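Local coordinates for protein putative mandelate racemase (Bordetella bronchiseptica, PDB 3OZY) that is of unknown function but, as a magnesium-binding member of the enolase superfamily, probably abstracts a proton alpha to a carboxylate in a sugar acid, at residues 38-43 and 112-117; 121-126 and 357-362; 171-176 and 199-204; 223-228 and 249-254. One frame throughout, in Å; residues are numbered along the deposited sequence.

Contact 1 of 4, residues 38-43 and 112-117; sequences VEVRTD and IALWDL
Strand 38-42 runs over helix 112-117 with their axes 8.3 Å apart at closest approach and 48° between their directions, V40 lying nearest A113, and no hydrogen bond joins the two. The side chains of V38, V40 and T42 leave one face of the strand for the helix. V40 carries the middle of the contact with its two methyls sent to different partners: CG2 rests on CB of A113 at 3.7 Å, while CG1, anti to the backbone N (chi1 174°), meets CD1 of L117 at 3.9 Å, the two side chains crossing at about a right angle. CB of A113 also meets CG1 of V38, at 4.0 Å. One helical turn on, the same CD1 of L117 meets CG2 of T42 tip to tip at 3.8 Å. T42 thus offers the helix its methyl and gives its hydroxyl OG1 to the carbonyl O of V46. CD2 of L114 reaches V40 CG1 from the flank, at 4.2 Å. E39 and R41 point away from the helix and form a salt bridge with each other, R41 NE to E39 OE2; R41 also pairs with E7 of strand 5-16. This sheet-on-helix packing, buried and wholly apolar, belongs to the N-terminal capping domain of the enolase superfamily, a three-stranded antiparallel sheet against a helical bundle.

Contact 2 of 4, residues 121-126 and 357-362; sequences AMNQPI and QGPGLG
A Schellman motif at N123 ends helix 102-122, and the chain leaving it forms a single beta bridge, P125 with G360, to the type II' turn P359-G362 in the loop after strand 352-353. The bridge joins the capping-domain side of the enolase fold to the C-terminal part of the chain. Two backbone bonds grip G360: its N donates to O of Q124 at 2.8 Å, and its O accepts from N of I126 at 3.0 Å. The first donor stands well above the carbonyl plane of Q124. G360 has positive phi (65°), which suits glycine at this corner of the turn. P125, at the N-cap position of helix 126-129, lays its ring over the 357-358 backbone, with CB 3.4 Å from O of G358. N123 and P359 lie side by side, and N123 CG is anti to its backbone N (chi1 -158°), which brings OD1 to 3.2 Å from CG of the proline. Ahead of the turn, Q357 OE1 is hydrogen-bonded to the hydroxyl of Y127, and helix 309-321 packs on P125, I126 and L361. On the buried side, I126 extends CG1 past the G360 carbonyl, and its CD1 ends 4.0 Å from CD2 of L361.

Contact 3 of 4, residues 171-176 and 199-204; sequences KLKVGR and LVDANQ. With MG (magnesium ion), chain C; ACY (acetic acid), chain H; ACY (acetic acid), chain I.
OD2 of D201 is gripped by the magnesium ion at 2.3 Å and by NZ of K173 at 2.9 Å, the lysine coming from above the carboxylate plane in a salt bridge. Both residues sit at the C-terminal ends of neighbouring parallel strands in the TIM barrel, within the unit of strand 169-173, helix 178-192 and strand 197-201. K173 bends at chi2 (-69°), which carries its NZ over to OD1 of N203 as well, 3.0 Å away on a lone pair of that amide oxygen. The same NZ donates to an acetate oxygen (O, chain I) at 2.8 Å, which may mark the substrate pocket. OD1 of D201 accepts from N of N203 in an Asx turn, fixing the carboxylate rotation, and also accepts a hydrogen bond from a metal-bound water. K171 crosses D201 at a slant, its CD 3.8 Å from D201 CB, and its NZ pairs with E227 and E329. V174, just past the strand, presses CG2 on CG1 of V200 at 3.3 Å, tighter than usual for two methyls.

Contact 4 of 4, residues 223-228 and 249-254; sequences CYWFEE and RIATGE. With MG (magnesium ion), chain C.
The magnesium ion is bound by OE2 of E227 and OE2 of E254, each at 2.2 Å, with D201 and three waters completing six ligands. The two glutamates cross at about a right angle, their carboxylate planes 75° apart. CG of E227 is anti to the backbone N (chi1 169°) and the chain is extended beyond it; OE1 also accepts from Q275. E228 is second shell: its OE1 accepts from one metal-bound water at 2.7 Å, and E254 OE1 accepts a hydrogen bond from another. The E228 carboxylate stacks near that of E254, a closeness of like charges that the metal and N255, bound to E228 OE2, probably ease. Behind them the strands pair in parallel, A251 N donating to F226 O at 3.0 Å, and CB of A251 sits over the five-membered ring of W225. At the far end the guanidinium of R249 lies flat on the ring of Y224, planes 6° apart, while R249 NH1 and N both donate to Y224 O. Carboxylates at the ends of successive barrel strands are the metal site of the enolase superfamily.

From the N terminus, contact 1 closes first, bringing strand 32-42 back against helix 102-122 and completing a loop within the capping domain. The same helix then runs straight into contact 2, whose far partner lies 231 residues on; D116 joins the two, its OD1 probably hydrogen-bonded to N of L361. The long loop that contact 2 closes encloses contacts 3 and 4, which follow one another in series without crossing, each the closure of a beta-alpha-beta unit. They meet through adjacent strands 197-201 and 225-227 and share the magnesium ion. Their centres are about 9 Å apart, while the centre of contact 1 lies about 35 Å from that of contact 3, across the chain's centre.

Contact 1 of 4, residues 38-43 and 112-117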
loop_
_atom_site.group_PDB
_atom_site.type_symbol
_atom_site.label_atom_id
_atom_site.label_comp_id
_atom_site.label_asym_id
_atom_site.label_seq_id
_atom_site.Cartn_x
_atom_site.Cartn_y
_atom_site.Cartn_z
ATOM N N VAL A 38 19.869 1.418 -5.309
ATOM C CA VAL A 38 19.910 -0.028 -5.160
ATOM C C VAL A 38 21.118 -0.566 -5.907
ATOM O O VAL A 38 21.428 -0.106 -7.005
ATOM C CB VAL A 38 18.632 -0.679 -5.728
ATOM C CG1 VAL A 38 18.693 -2.209 -5.600
ATOM C CG2 VAL A 38 17.398 -0.121 -5.020
ATOM N N GLU A 39 21.799 -1.532 -5.297
ATOM C CA GLU A 39 22.927 -2.202 -5.929
ATOM C C GLU A 39 22.764 -3.709 -5.765
ATOM O O GLU A 39 22.756 -4.219 -4.646
ATOM C CB GLU A 39 24.241 -1.727 -5.299
ATOM C CG GLU A 39 25.483 -2.290 -5.973
ATOM C CD GLU A 39 26.769 -1.931 -5.247
ATOM O OE1 GLU A 39 26.728 -1.122 -4.300
ATOM O OE2 GLU A 39 27.829 -2.467 -5.626
ATOM N N VAL A 40 22.598 -4.417 -6.878
ATOM C CA VAL A 40 22.512 -5.873 -6.849
ATOM C C VAL A 40 23.824 -6.448 -7.362
ATOM O O VAL A 40 24.240 -6.167 -8.486
ATOM C CB VAL A 40 21.342 -6.393 -7.711
ATOM C CG1 VAL A 40 21.366 -7.926 -7.786
ATOM C CG2 VAL A 40 20.012 -5.893 -7.152
ATOM N N ARG A 41 24.480 -7.239 -6.518
ATOM C CA ARG A 41 25.770 -7.827 -6.861
ATOM C C ARG A 41 25.635 -9.311 -7.164
ATOM O O ARG A 41 24.724 -9.975 -6.675
ATOM C CB ARG A 41 26.756 -7.643 -5.707
ATOM C CG ARG A 41 27.066 -6.192 -5.377
ATOM C CD ARG A 41 28.016 -6.120 -4.194
ATOM N NE ARG A 41 28.511 -4.767 -3.954
ATOM C CZ ARG A 41 29.405 -4.459 -3.018
ATOM N NH1 ARG A 41 29.899 -5.407 -2.231
ATOM N NH2 ARG A 41 29.806 -3.205 -2.868
ATOM N N THR A 42 26.561 -9.825 -7.968
ATOM C CA THR A 42 26.581 -11.247 -8.306
ATOM C C THR A 42 27.951 -11.862 -8.053
ATOM O O THR A 42 28.949 -11.156 -7.882
ATOM C CB THR A 42 26.241 -11.500 -9.785
ATOM O OG1 THR A 42 27.145 -10.769 -10.621
ATOM C CG2 THR A 42 24.795 -11.097 -10.094
ATOM N N ASP A 43 27.986 -13.188 -8.061
ATOM C CA ASP A 43 29.224 -13.924 -7.827
ATOM C C ASP A 43 30.324 -13.604 -8.838
ATOM O O ASP A 43 31.503 -13.608 -8.490
ATOM C CB ASP A 43 28.962 -15.437 -7.732
ATOM C CG ASP A 43 28.202 -16.001 -8.935
ATOM O OD1 ASP A 43 27.748 -15.233 -9.816
ATOM O OD2 ASP A 43 28.058 -17.242 -8.990
ATOM N N ILE A 112 14.345 -2.696 -11.426
ATOM C CA ILE A 112 15.164 -1.872 -12.305
ATOM C C ILE A 112 16.620 -2.339 -12.253
ATOM O O ILE A 112 17.266 -2.464 -13.289
ATOM C CB ILE A 112 15.052 -0.374 -11.954
ATOM C CG1 ILE A 112 13.677 0.159 -12.384
ATOM C CG2 ILE A 112 16.142 0.420 -12.655
ATOM C CD1 ILE A 112 13.320 1.527 -11.822
ATOM N N ALA A 113 17.126 -2.624 -11.055
ATOM C CA ALA A 113 18.508 -3.088 -10.928
ATOM C C ALA A 113 18.724 -4.414 -11.664
ATOM O O ALA A 113 19.776 -4.621 -12.273
ATOM C CB ALA A 113 18.915 -3.198 -9.458
ATOM N N LEU A 114 17.736 -5.308 -11.621
ATOM C CA LEU A 114 17.859 -6.573 -12.338
ATOM C C LEU A 114 17.903 -6.349 -13.848
ATOM O O LEU A 114 18.640 -7.025 -14.556
ATOM C CB LEU A 114 16.727 -7.529 -11.965
ATOM C CG LEU A 114 16.759 -8.037 -10.522
ATOM C CD1 LEU A 114 15.547 -8.896 -10.227
ATOM C CD2 LEU A 114 18.045 -8.826 -10.256
ATOM N N TRP A 115 17.115 -5.399 -14.350
ATOM C CA TRP A 115 17.146 -5.079 -15.774
ATOM C C TRP A 115 18.472 -4.421 -16.166
ATOM O O TRP A 115 19.015 -4.690 -17.242
ATOM C CB TRP A 115 15.949 -4.199 -16.169
ATOM C CG TRP A 115 14.700 -4.988 -16.434
ATOM C CD1 TRP A 115 13.645 -5.199 -15.579
ATOM C CD2 TRP A 115 14.380 -5.677 -17.641
ATOM N NE1 TRP A 115 12.687 -5.981 -16.191
ATOM C CE2 TRP A 115 13.111 -6.275 -17.461
ATOM C CE3 TRP A 115 15.036 -5.837 -18.866
ATOM C CZ2 TRP A 115 12.493 -7.029 -18.461
ATOM C CZ3 TRP A 115 14.423 -6.586 -19.855
ATOM C CH2 TRP A 115 13.164 -7.176 -19.646
ATOM N N ASP A 116 18.988 -3.555 -15.303
ATOM C CA ASP A 116 20.284 -2.937 -15.547
ATOM C C ASP A 116 21.350 -4.027 -15.610
ATOM O O ASP A 116 22.186 -4.045 -16.512
ATOM C CB ASP A 116 20.588 -1.907 -14.449
ATOM C CG ASP A 116 21.912 -1.199 -14.657
ATOM O OD1 ASP A 116 22.158 -0.679 -15.766
ATOM O OD2 ASP A 116 22.706 -1.148 -13.698
ATOM N N LEU A 117 21.292 -4.953 -14.661
ATOM C CA LEU A 117 22.230 -6.065 -14.589
ATOM C C LEU A 117 22.155 -6.896 -15.867
ATOM O O LEU A 117 23.176 -7.217 -16.478
ATOM C CB LEU A 117 21.923 -6.908 -13.351
ATOM C CG LEU A 117 22.977 -7.903 -12.846
ATOM C CD1 LEU A 117 22.667 -8.284 -11.408
ATOM C CD2 LEU A 117 23.063 -9.152 -13.720
#

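Contact 2 of 4, residues 121-126 and 357-362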
loop_
_atom_site.group_PDB
_atom_site.type_symbol
_atom_site.label_atom_id
_atom_site.label_comp_id
_atom_site.label_asym_id
_atom_site.label_seq_id
_atom_site.Cartn_x
_atom_site.Cartn_y
_atom_site.Cartn_z
ATOM N N ALA A 121 25.112 -7.465 -18.511
ATOM C CA ALA A 121 25.560 -8.821 -18.826
ATOM C C ALA A 121 25.531 -9.080 -20.329
ATOM O O ALA A 121 26.404 -9.768 -20.867
ATOM C CB ALA A 121 24.708 -9.847 -18.094
ATOM N N MET A 122 24.531 -8.523 -21.006
ATOM C CA MET A 122 24.379 -8.710 -22.447
ATOM C C MET A 122 25.117 -7.656 -23.266
ATOM O O MET A 122 25.194 -7.759 -24.493
ATOM C CB MET A 122 22.896 -8.675 -22.836
ATOM C CG MET A 122 22.053 -9.770 -22.229
ATOM S SD MET A 122 20.359 -9.643 -22.831
ATOM C CE MET A 122 19.621 -11.074 -22.051
ATOM N N ASN A 123 25.644 -6.633 -22.594
ATOM C CA ASN A 123 26.251 -5.486 -23.274
ATOM C C ASN A 123 25.286 -4.776 -24.224
ATOM O O ASN A 123 25.648 -4.417 -25.350
ATOM C CB ASN A 123 27.546 -5.872 -24.008
ATOM C CG ASN A 123 28.452 -4.674 -24.247
ATOM O OD1 ASN A 123 28.461 -3.727 -23.461
ATOM N ND2 ASN A 123 29.214 -4.710 -25.334
ATOM N N GLN A 124 24.055 -4.570 -23.759
ATOM C CA GLN A 124 23.023 -3.902 -24.545
ATOM C C GLN A 124 22.245 -2.907 -23.690
ATOM O O GLN A 124 21.959 -3.191 -22.527
ATOM C CB GLN A 124 22.030 -4.930 -25.100
ATOM C CG GLN A 124 22.607 -5.897 -26.118
ATOM C CD GLN A 124 22.892 -5.228 -27.439
ATOM O OE1 GLN A 124 22.307 -4.200 -27.767
ATOM N NE2 GLN A 124 23.810 -5.806 -28.208
ATOM N N PRO A 125 21.863 -1.757 -24.272
ATOM C CA PRO A 125 20.954 -0.830 -23.588
ATOM C C PRO A 125 19.607 -1.510 -23.351
ATOM O O PRO A 125 19.179 -2.322 -24.171
ATOM C CB PRO A 125 20.761 0.303 -24.602
ATOM C CG PRO A 125 21.820 0.126 -25.625
ATOM C CD PRO A 125 22.179 -1.315 -25.641
ATOM N N ILE A 126 18.944 -1.177 -22.253
ATOM C CA ILE A 126 17.650 -1.784 -21.968
ATOM C C ILE A 126 16.671 -1.609 -23.130
ATOM O O ILE A 126 15.961 -2.555 -23.478
ATOM C CB ILE A 126 17.068 -1.269 -20.641
ATOM C CG1 ILE A 126 17.852 -1.875 -19.471
ATOM C CG2 ILE A 126 15.595 -1.628 -20.518
ATOM C CD1 ILE A 126 17.662 -1.142 -18.145
ATOM N N GLN A 357 22.876 5.505 -24.059
ATOM C CA GLN A 357 23.269 4.561 -25.098
ATOM C C GLN A 357 24.155 3.401 -24.640
ATOM O O GLN A 357 24.403 2.468 -25.404
ATOM C CB GLN A 357 23.919 5.308 -26.265
ATOM C CG GLN A 357 22.937 6.209 -27.005
ATOM C CD GLN A 357 21.722 5.442 -27.500
ATOM O OE1 GLN A 357 21.845 4.304 -27.952
ATOM N NE2 GLN A 357 20.540 6.061 -27.414
ATOM N N GLY A 358 24.626 3.452 -23.402
ATOM C CA GLY A 358 25.462 2.384 -22.879
ATOM C C GLY A 358 24.671 1.140 -22.504
ATOM O O GLY A 358 23.454 1.073 -22.697
ATOM N N PRO A 359 25.357 0.131 -21.964
ATOM C CA PRO A 359 24.686 -1.106 -21.549
ATOM C C PRO A 359 23.784 -0.898 -20.336
ATOM O O PRO A 359 24.067 -0.054 -19.489
ATOM C CB PRO A 359 25.846 -2.035 -21.172
ATOM C CG PRO A 359 27.069 -1.411 -21.756
ATOM C CD PRO A 359 26.818 0.058 -21.802
ATOM N N GLY A 360 22.714 -1.682 -20.246
ATOM C CA GLY A 360 21.792 -1.578 -19.127
ATOM C C GLY A 360 21.087 -0.231 -19.140
ATOM O O GLY A 360 20.586 0.219 -20.182
ATOM N N LEU A 361 21.061 0.436 -17.989
ATOM C CA LEU A 361 20.514 1.789 -17.930
ATOM C C LEU A 361 21.331 2.748 -18.795
ATOM O O LEU A 361 20.833 3.779 -19.227
ATOM C CB LEU A 361 20.428 2.293 -16.489
ATOM C CG LEU A 361 19.340 1.640 -15.630
ATOM C CD1 LEU A 361 19.618 1.888 -14.160
ATOM C CD2 LEU A 361 17.963 2.184 -16.024
ATOM N N GLY A 362 22.597 2.405 -19.021
ATOM C CA GLY A 362 23.372 3.054 -20.066
ATOM C C GLY A 362 24.261 4.219 -19.680
ATOM O O GLY A 362 24.679 4.980 -20.549
#

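Contact 3 of 4, residues 171-176 and 199-204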
loop_
_atom_site.group_PDB
_atom_site.type_symbol
_atom_site.label_atom_id
_atom_site.label_comp_id
_atom_site.label_asym_id
_atom_site.label_seq_id
_atom_site.Cartn_x
_atom_site.Cartn_y
_atom_site.Cartn_z
ATOM N N LYS A 171 4.648 21.661 -17.269
ATOM C CA LYS A 171 3.571 21.367 -16.332
ATOM C C LYS A 171 3.493 22.405 -15.215
ATOM O O LYS A 171 4.518 22.879 -14.715
ATOM C CB LYS A 171 3.769 19.959 -15.751
ATOM C CG LYS A 171 2.605 19.429 -14.896
ATOM C CD LYS A 171 2.614 17.907 -14.793
ATOM C CE LYS A 171 3.575 17.415 -13.732
ATOM N NZ LYS A 171 3.619 15.916 -13.738
ATOM N N LEU A 172 2.264 22.745 -14.832
ATOM C CA LEU A 172 1.963 23.671 -13.745
ATOM C C LEU A 172 1.308 22.949 -12.576
ATOM O O LEU A 172 0.341 22.200 -12.764
ATOM C CB LEU A 172 0.997 24.751 -14.237
ATOM C CG LEU A 172 0.493 25.732 -13.173
ATOM C CD1 LEU A 172 1.630 26.668 -12.734
ATOM C CD2 LEU A 172 -0.700 26.536 -13.697
ATOM N N LYS A 173 1.822 23.167 -11.372
ATOM C CA LYS A 173 1.170 22.671 -10.167
ATOM C C LYS A 173 0.029 23.589 -9.750
ATOM O O LYS A 173 0.178 24.817 -9.738
ATOM C CB LYS A 173 2.187 22.581 -9.033
ATOM C CG LYS A 173 3.348 21.653 -9.310
ATOM C CD LYS A 173 2.874 20.202 -9.340
ATOM C CE LYS A 173 4.044 19.243 -9.369
ATOM N NZ LYS A 173 3.607 17.839 -9.114
ATOM N N VAL A 174 -1.097 22.993 -9.378
ATOM C CA VAL A 174 -2.286 23.735 -8.981
ATOM C C VAL A 174 -2.925 23.070 -7.765
ATOM O O VAL A 174 -2.455 22.036 -7.278
ATOM C CB VAL A 174 -3.321 23.773 -10.126
ATOM C CG1 VAL A 174 -2.719 24.401 -11.389
ATOM C CG2 VAL A 174 -3.859 22.362 -10.421
ATOM N N GLY A 175 -3.986 23.684 -7.252
ATOM C CA GLY A 175 -4.823 23.001 -6.286
ATOM C C GLY A 175 -5.106 23.722 -4.987
ATOM O O GLY A 175 -6.091 23.407 -4.317
ATOM N N ARG A 176 -4.253 24.667 -4.613
ATOM C CA ARG A 176 -4.447 25.384 -3.357
ATOM C C ARG A 176 -5.390 26.569 -3.510
ATOM O O ARG A 176 -6.270 26.790 -2.675
ATOM C CB ARG A 176 -3.114 25.871 -2.800
ATOM C CG ARG A 176 -3.275 26.648 -1.509
ATOM C CD ARG A 176 -1.934 26.900 -0.863
ATOM N NE ARG A 176 -1.055 27.679 -1.726
ATOM C CZ ARG A 176 0.216 27.925 -1.443
ATOM N NH1 ARG A 176 0.742 27.446 -0.322
ATOM N NH2 ARG A 176 0.957 28.641 -2.275
ATOM N N LEU A 199 0.481 21.331 -19.296
ATOM C CA LEU A 199 -0.065 20.263 -18.462
ATOM C C LEU A 199 -0.332 20.839 -17.079
ATOM O O LEU A 199 0.342 21.779 -16.668
ATOM C CB LEU A 199 0.967 19.142 -18.332
ATOM C CG LEU A 199 1.293 18.290 -19.564
ATOM C CD1 LEU A 199 1.678 19.096 -20.801
ATOM C CD2 LEU A 199 2.404 17.324 -19.186
ATOM N N VAL A 200 -1.304 20.285 -16.360
ATOM C CA VAL A 200 -1.648 20.758 -15.024
ATOM C C VAL A 200 -1.675 19.567 -14.064
ATOM O O VAL A 200 -2.067 18.459 -14.466
ATOM C CB VAL A 200 -3.019 21.469 -15.055
ATOM C CG1 VAL A 200 -3.565 21.687 -13.664
ATOM C CG2 VAL A 200 -2.912 22.797 -15.815
ATOM N N ASP A 201 -1.249 19.780 -12.817
ATOM C CA ASP A 201 -1.130 18.705 -11.836
ATOM C C ASP A 201 -1.575 19.226 -10.476
ATOM O O ASP A 201 -0.948 20.145 -9.927
ATOM C CB ASP A 201 0.333 18.245 -11.800
ATOM C CG ASP A 201 0.589 17.110 -10.834
ATOM O OD1 ASP A 201 -0.295 16.755 -10.028
ATOM O OD2 ASP A 201 1.729 16.588 -10.871
ATOM N N ALA A 202 -2.666 18.658 -9.950
ATOM C CA ALA A 202 -3.248 19.113 -8.691
ATOM C C ALA A 202 -2.784 18.313 -7.473
ATOM O O ALA A 202 -3.179 18.632 -6.362
ATOM C CB ALA A 202 -4.778 19.102 -8.768
ATOM N N ASN A 203 -1.969 17.278 -7.664
ATOM C CA ASN A 203 -1.492 16.482 -6.528
ATOM C C ASN A 203 -2.614 16.060 -5.570
ATOM O O ASN A 203 -2.448 16.095 -4.345
ATOM C CB ASN A 203 -0.393 17.223 -5.753
ATOM C CG ASN A 203 0.927 17.219 -6.479
ATOM O OD1 ASN A 203 1.245 18.152 -7.223
ATOM N ND2 ASN A 203 1.713 16.169 -6.268
ATOM N N GLN A 204 -3.747 15.645 -6.139
ATOM C CA GLN A 204 -4.882 15.123 -5.365
ATOM C C GLN A 204 -5.549 16.161 -4.473
ATOM O O GLN A 204 -6.223 15.802 -3.502
ATOM C CB GLN A 204 -4.469 13.928 -4.488
ATOM C CG GLN A 204 -3.670 12.839 -5.175
ATOM C CD GLN A 204 -3.403 11.665 -4.231
ATOM O OE1 GLN A 204 -4.336 11.054 -3.700
ATOM N NE2 GLN A 204 -2.128 11.351 -4.012
HETATM MG MG MG C . 2.421 14.417 -10.410
HETATM C C ACY H . -0.692 29.175 -5.366
HETATM O O ACY H . -1.434 28.414 -4.706
HETATM O OXT ACY H . 0.277 29.782 -4.864
HETATM C CH3 ACY H . -0.985 29.377 -6.826
HETATM C C ACY I . 5.753 16.901 -6.400
HETATM O O ACY I . 4.629 17.399 -6.585
HETATM O OXT ACY I . 6.811 17.407 -6.832
HETATM C CH3 ACY I . 5.868 15.634 -5.603
HETATM O O HOH W 1 4.590 14.712 -11.316
HETATM O O HOH W 2 -0.106 20.521 -6.543
HETATM O O HOH W 3 0.657 14.515 -9.058
HETATM O O HOH W 4 3.462 14.990 -8.356
#

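Contact 4 of 4, residues 223-228 and 249-254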
loop_
_atom_site.group_PDB
_atom_site.type_symbol
_atom_site.label_atom_id
_atom_site.label_comp_id
_atom_site.label_asym_id
_atom_site.label_seq_id
_atom_site.Cartn_x
_atom_site.Cartn_y
_atom_site.Cartn_z
ATOM N N CYS A 223 -5.403 22.840 -22.331
ATOM C CA CYS A 223 -4.406 22.040 -21.620
ATOM C C CYS A 223 -4.350 20.590 -22.090
ATOM O O CYS A 223 -5.370 19.982 -22.423
ATOM C CB CYS A 223 -4.646 22.094 -20.114
ATOM S SG CYS A 223 -4.378 23.726 -19.416
ATOM N N TYR A 224 -3.149 20.027 -22.094
ATOM C CA TYR A 224 -2.932 18.657 -22.555
ATOM C C TYR A 224 -3.525 17.609 -21.601
ATOM O O TYR A 224 -4.194 16.661 -22.036
ATOM C CB TYR A 224 -1.429 18.420 -22.743
ATOM C CG TYR A 224 -1.088 17.129 -23.447
ATOM C CD1 TYR A 224 -1.097 17.046 -24.840
ATOM C CD2 TYR A 224 -0.737 15.992 -22.728
ATOM C CE1 TYR A 224 -0.785 15.861 -25.483
ATOM C CE2 TYR A 224 -0.425 14.806 -23.366
ATOM C CZ TYR A 224 -0.447 14.742 -24.735
ATOM O OH TYR A 224 -0.139 13.553 -25.364
ATOM N N TRP A 225 -3.265 17.761 -20.306
ATOM C CA TRP A 225 -3.819 16.854 -19.313
ATOM C C TRP A 225 -4.014 17.516 -17.964
ATOM O O TRP A 225 -3.450 18.584 -17.706
ATOM C CB TRP A 225 -3.026 15.541 -19.209
ATOM C CG TRP A 225 -1.687 15.509 -18.465
ATOM C CD1 TRP A 225 -1.345 16.118 -17.275
ATOM C CD2 TRP A 225 -0.574 14.697 -18.837
ATOM N NE1 TRP A 225 -0.051 15.755 -16.921
ATOM C CE2 TRP A 225 0.436 14.879 -17.865
ATOM C CE3 TRP A 225 -0.327 13.841 -19.916
ATOM C CZ2 TRP A 225 1.677 14.233 -17.949
ATOM C CZ3 TRP A 225 0.899 13.201 -19.999
ATOM C CH2 TRP A 225 1.886 13.400 -19.025
ATOM N N PHE A 226 -4.842 16.866 -17.143
ATOM C CA PHE A 226 -5.190 17.253 -15.773
ATOM C C PHE A 226 -4.753 16.057 -14.926
ATOM O O PHE A 226 -5.410 15.004 -14.930
ATOM C CB PHE A 226 -6.716 17.419 -15.705
ATOM C CG PHE A 226 -7.245 18.104 -14.466
ATOM C CD1 PHE A 226 -6.415 18.628 -13.496
ATOM C CD2 PHE A 226 -8.619 18.254 -14.322
ATOM C CE1 PHE A 226 -6.955 19.293 -12.393
ATOM C CE2 PHE A 226 -9.162 18.904 -13.238
ATOM C CZ PHE A 226 -8.336 19.422 -12.263
ATOM N N GLU A 227 -3.633 16.204 -14.221
ATOM C CA GLU A 227 -2.989 15.113 -13.490
ATOM C C GLU A 227 -3.355 15.142 -12.005
ATOM O O GLU A 227 -3.419 16.217 -11.398
ATOM C CB GLU A 227 -1.477 15.222 -13.682
ATOM C CG GLU A 227 -0.654 14.337 -12.780
ATOM C CD GLU A 227 0.803 14.328 -13.170
ATOM O OE1 GLU A 227 1.144 14.866 -14.246
ATOM O OE2 GLU A 227 1.617 13.772 -12.405
ATOM N N GLU A 228 -3.587 13.957 -11.433
ATOM C CA GLU A 228 -4.055 13.816 -10.049
ATOM C C GLU A 228 -5.059 14.908 -9.674
ATOM O O GLU A 228 -4.893 15.624 -8.685
ATOM C CB GLU A 228 -2.891 13.760 -9.050
ATOM C CG GLU A 228 -2.083 12.465 -9.133
ATOM C CD GLU A 228 -1.282 12.218 -7.872
ATOM O OE1 GLU A 228 -0.827 13.208 -7.251
ATOM O OE2 GLU A 228 -1.112 11.043 -7.483
ATOM N N ARG A 249 -7.013 15.506 -21.262
ATOM C CA ARG A 249 -6.853 14.137 -20.776
ATOM C C ARG A 249 -6.877 14.091 -19.253
ATOM O O ARG A 249 -6.267 14.944 -18.602
ATOM C CB ARG A 249 -5.524 13.577 -21.270
ATOM C CG ARG A 249 -5.419 13.480 -22.778
ATOM C CD ARG A 249 -3.958 13.524 -23.240
ATOM N NE ARG A 249 -3.873 13.503 -24.699
ATOM C CZ ARG A 249 -4.061 14.567 -25.468
ATOM N NH1 ARG A 249 -4.307 15.749 -24.918
ATOM N NH2 ARG A 249 -3.988 14.453 -26.793
ATOM N N ILE A 250 -7.561 13.099 -18.688
ATOM C CA ILE A 250 -7.499 12.856 -17.252
ATOM C C ILE A 250 -6.342 11.887 -16.982
ATOM O O ILE A 250 -6.327 10.759 -17.497
ATOM C CB ILE A 250 -8.840 12.312 -16.716
ATOM C CG1 ILE A 250 -9.986 13.272 -17.069
ATOM C CG2 ILE A 250 -8.779 12.057 -15.203
ATOM C CD1 ILE A 250 -9.751 14.721 -16.639
ATOM N N ALA A 251 -5.357 12.340 -16.206
ATOM C CA ALA A 251 -4.125 11.592 -15.977
ATOM C C ALA A 251 -3.918 11.307 -14.501
ATOM O O ALA A 251 -4.153 12.167 -13.658
ATOM C CB ALA A 251 -2.934 12.398 -16.509
ATOM N N THR A 252 -3.464 10.101 -14.188
ATOM C CA THR A 252 -3.057 9.784 -12.829
ATOM C C THR A 252 -2.181 8.542 -12.860
ATOM O O THR A 252 -2.198 7.774 -13.824
ATOM C CB THR A 252 -4.269 9.607 -11.875
ATOM O OG1 THR A 252 -3.792 9.485 -10.531
ATOM C CG2 THR A 252 -5.129 8.379 -12.256
ATOM N N GLY A 253 -1.367 8.362 -11.826
ATOM C CA GLY A 253 -0.651 7.108 -11.704
ATOM C C GLY A 253 0.582 7.066 -10.831
ATOM O O GLY A 253 1.014 5.971 -10.468
ATOM N N GLU A 254 1.159 8.209 -10.476
ATOM C CA GLU A 254 2.361 8.153 -9.644
ATOM C C GLU A 254 2.085 7.528 -8.279
ATOM O O GLU A 254 2.993 6.988 -7.650
ATOM C CB GLU A 254 3.011 9.518 -9.488
ATOM C CG GLU A 254 2.324 10.425 -8.511
ATOM C CD GLU A 254 2.769 11.849 -8.688
ATOM O OE1 GLU A 254 3.241 12.454 -7.711
ATOM O OE2 GLU A 254 2.655 12.348 -9.818
HETATM MG MG MG C . 2.421 14.417 -10.410
HETATM O O HOH W 5 -1.475 8.875 -8.956
HETATM O O HOH W 3 0.657 14.515 -9.058
HETATM O O HOH W 4 3.462 14.990 -8.356
HETATM O O HOH W 1 4.590 14.712 -11.316
#